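Local coordinates for protein transcriptional regulator, MarR family (Neisseria meningitidis serogroup B, PDB 3G3Z) that probably binds DNA through a winged helix-turn-helix and regulates transcription, at residues Y38-T42 with L88-T92. Numbering follows the deposited sequence.
Sequences YTLAT and LLSLT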
ATOM      1  N   TYR A  38      -1.398  14.920 -10.082  1.00 17.67           N
ATOM      2  CA  TYR A  38      -2.582  15.191  -9.284  1.00 20.16           C
ATOM      3  C   TYR A  38      -2.350  16.215  -8.171  1.00 22.37           C
ATOM      4  O   TYR A  38      -3.220  17.059  -7.928  1.00 21.09           O
ATOM      5  CB  TYR A  38      -3.178  13.907  -8.734  1.00 18.42           C
ATOM      6  CG  TYR A  38      -4.534  14.097  -8.113  1.00 19.54           C
ATOM      7  CD1 TYR A  38      -5.677  14.247  -8.908  1.00 18.77           C
ATOM      8  CD2 TYR A  38      -4.683  14.134  -6.724  1.00 19.24           C
ATOM      9  CE1 TYR A  38      -6.933  14.428  -8.329  1.00 20.32           C
ATOM     10  CE2 TYR A  38      -5.934  14.311  -6.138  1.00 22.33           C
ATOM     11  CZ  TYR A  38      -7.052  14.452  -6.941  1.00 23.24           C
ATOM     12  OH  TYR A  38      -8.283  14.632  -6.354  1.00 24.82           O
ATOM     13  N   THR A  39      -1.187  16.156  -7.513  1.00 21.67           N
ATOM     14  CA  THR A  39      -0.825  17.177  -6.513  1.00 23.18           C
ATOM     15  C   THR A  39      -0.791  18.569  -7.154  1.00 21.97           C
ATOM     16  O   THR A  39      -1.344  19.532  -6.615  1.00 25.54           O
ATOM     17  CB  THR A  39       0.537  16.877  -5.806  1.00 22.72           C
ATOM     18  OG1 THR A  39       0.534  15.542  -5.289  1.00 28.14           O
ATOM     19  CG2 THR A  39       0.776  17.829  -4.655  1.00 22.83           C
ATOM     20  N   LEU A  40      -0.165  18.664  -8.318  1.00 21.37           N
ATOM     21  CA  LEU A  40       0.004  19.958  -8.970  1.00 24.01           C
ATOM     22  C   LEU A  40      -1.312  20.520  -9.499  1.00 25.11           C
ATOM     23  O   LEU A  40      -1.520  21.731  -9.486  1.00 24.74           O
ATOM     24  CB  LEU A  40       1.061  19.880 -10.076  1.00 22.07           C
ATOM     25  CG  LEU A  40       2.519  19.662  -9.649  1.00 22.18           C
ATOM     26  CD1 LEU A  40       3.439  19.692 -10.859  1.00 18.51           C
ATOM     27  CD2 LEU A  40       2.973  20.690  -8.615  1.00 22.93           C
ATOM     28  N   ALA A  41      -2.195  19.634  -9.949  1.00 26.82           N
ATOM     29  CA  ALA A  41      -3.481  20.041 -10.511  1.00 29.46           C
ATOM     30  C   ALA A  41      -4.476  20.513  -9.449  1.00 30.19           C
ATOM     31  O   ALA A  41      -5.317  21.372  -9.721  1.00 30.73           O
ATOM     32  CB  ALA A  41      -4.081  18.912 -11.341  1.00 29.36           C
ATOM     33  N   THR A  42      -4.355  19.966  -8.243  1.00 28.90           N
ATOM     34  CA  THR A  42      -5.321  20.216  -7.173  1.00 27.24           C
ATOM     35  C   THR A  42      -4.798  21.136  -6.067  1.00 26.76           C
ATOM     36  O   THR A  42      -5.591  21.704  -5.319  1.00 27.12           O
ATOM     37  CB  THR A  42      -5.781  18.891  -6.527  1.00 26.05           C
ATOM     38  OG1 THR A  42      -4.633  18.183  -6.047  1.00 25.84           O
ATOM     39  CG2 THR A  42      -6.535  18.013  -7.537  1.00 24.42           C
ATOM     40  N   LEU A  88       9.967  25.583  -6.763  1.00 38.63           N
ATOM     41  CA  LEU A  88       8.536  25.354  -6.978  1.00 34.95           C
ATOM     42  C   LEU A  88       8.220  24.769  -8.344  1.00 33.39           C
ATOM     43  O   LEU A  88       8.678  25.262  -9.378  1.00 34.20           O
ATOM     44  CB  LEU A  88       7.729  26.643  -6.782  1.00 33.64           C
ATOM     45  CG  LEU A  88       7.319  27.054  -5.370  1.00 32.93           C
ATOM     46  CD1 LEU A  88       6.894  28.525  -5.351  1.00 32.08           C
ATOM     47  CD2 LEU A  88       6.210  26.153  -4.818  1.00 30.61           C
ATOM     48  N   LEU A  89       7.415  23.716  -8.323  1.00 30.85           N
ATOM     49  CA  LEU A  89       7.006  23.011  -9.521  1.00 30.56           C
ATOM     50  C   LEU A  89       5.585  23.440  -9.898  1.00 29.69           C
ATOM     51  O   LEU A  89       4.716  23.585  -9.039  1.00 27.80           O
ATOM     52  CB  LEU A  89       7.068  21.510  -9.253  1.00 29.85           C
ATOM     53  CG  LEU A  89       7.420  20.472 -10.306  1.00 34.38           C
ATOM     54  CD1 LEU A  89       8.632  20.858 -11.138  1.00 31.27           C
ATOM     55  CD2 LEU A  89       7.670  19.157  -9.578  1.00 34.81           C
ATOM     56  N   SER A  90       5.365  23.630 -11.192  1.00 29.01           N
ATOM     57  CA  SER A  90       4.105  24.130 -11.713  1.00 28.87           C
ATOM     58  C   SER A  90       3.673  23.307 -12.931  1.00 27.87           C
ATOM     59  O   SER A  90       4.511  22.828 -13.693  1.00 28.64           O
ATOM     60  CB  SER A  90       4.289  25.605 -12.086  1.00 30.75           C
ATOM     61  OG  SER A  90       3.195  26.112 -12.815  1.00 35.29           O
ATOM     62  N   LEU A  91       2.369  23.120 -13.099  1.00 26.83           N
ATOM     63  CA  LEU A  91       1.822  22.621 -14.362  1.00 25.88           C
ATOM     64  C   LEU A  91       1.901  23.717 -15.421  1.00 27.69           C
ATOM     65  O   LEU A  91       1.544  24.872 -15.163  1.00 25.75           O
ATOM     66  CB  LEU A  91       0.364  22.208 -14.192  1.00 26.33           C
ATOM     67  CG  LEU A  91      -0.138  20.756 -14.142  1.00 26.26           C
ATOM     68  CD1 LEU A  91       0.890  19.697 -13.733  1.00 26.43           C
ATOM     69  CD2 LEU A  91      -1.360  20.702 -13.244  1.00 17.81           C
ATOM     70  N   THR A  92       2.372  23.354 -16.609  1.00 26.54           N
ATOM     71  CA  THR A  92       2.325  24.257 -17.748  1.00 26.61           C
ATOM     72  C   THR A  92       0.887  24.363 -18.246  1.00 26.73           C
ATOM     73  O   THR A  92      -0.004  23.667 -17.751  1.00 27.25           O
ATOM     74  CB  THR A  92       3.195  23.740 -18.890  1.00 25.34           C
ATOM     75  OG1 THR A  92       2.701  22.465 -19.308  1.00 24.77           O
ATOM     76  CG2 THR A  92       4.653  23.615 -18.442  1.00 25.72           C
TER
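L40 and A41 meet L89 and L91 through aliphatic groups; the one flat side chain, the Y38 ring, lies on the far side of the helix and does not touch the strand. One face of that ring carries T42 CG2, 3.6 Å over the ring plane, nearer its margin than its middle. F34 stacks on the ring, and D7 of the second subunit packs against it.

The contact belongs to the winged helix-turn-helix fold of MarR proteins. Helix 31-43 packs on strand 89-91, which pairs antiparallel with strand 75-77 in the wing. The axes of helix 38-42 and strand 89-91 approach to 8.0 Å at 75°.

L40 is central. With CG swung away from its own carbonyl carbon (chi1 -68°), it directs both methyls at the strand. CD2 meets L89 O at 3.4 Å, while CD1 lies between the L89 and L91 side chains, 4.1 Å from L89 CG. The L40 and L89 side chains cross at about a right angle.

L91 spreads its two methyls over neighbouring helix residues. Its CD1 lies 3.7 Å from L40 CB. Its CD2 rests on A41 CA at 3.5 Å. A41 also touches A99 and T103 of helix 93-117.

Within the helix, Y38 O accepts from T42 N and, from the opposite face of its carbonyl plane, from T42 OG1 at 2.6 Å.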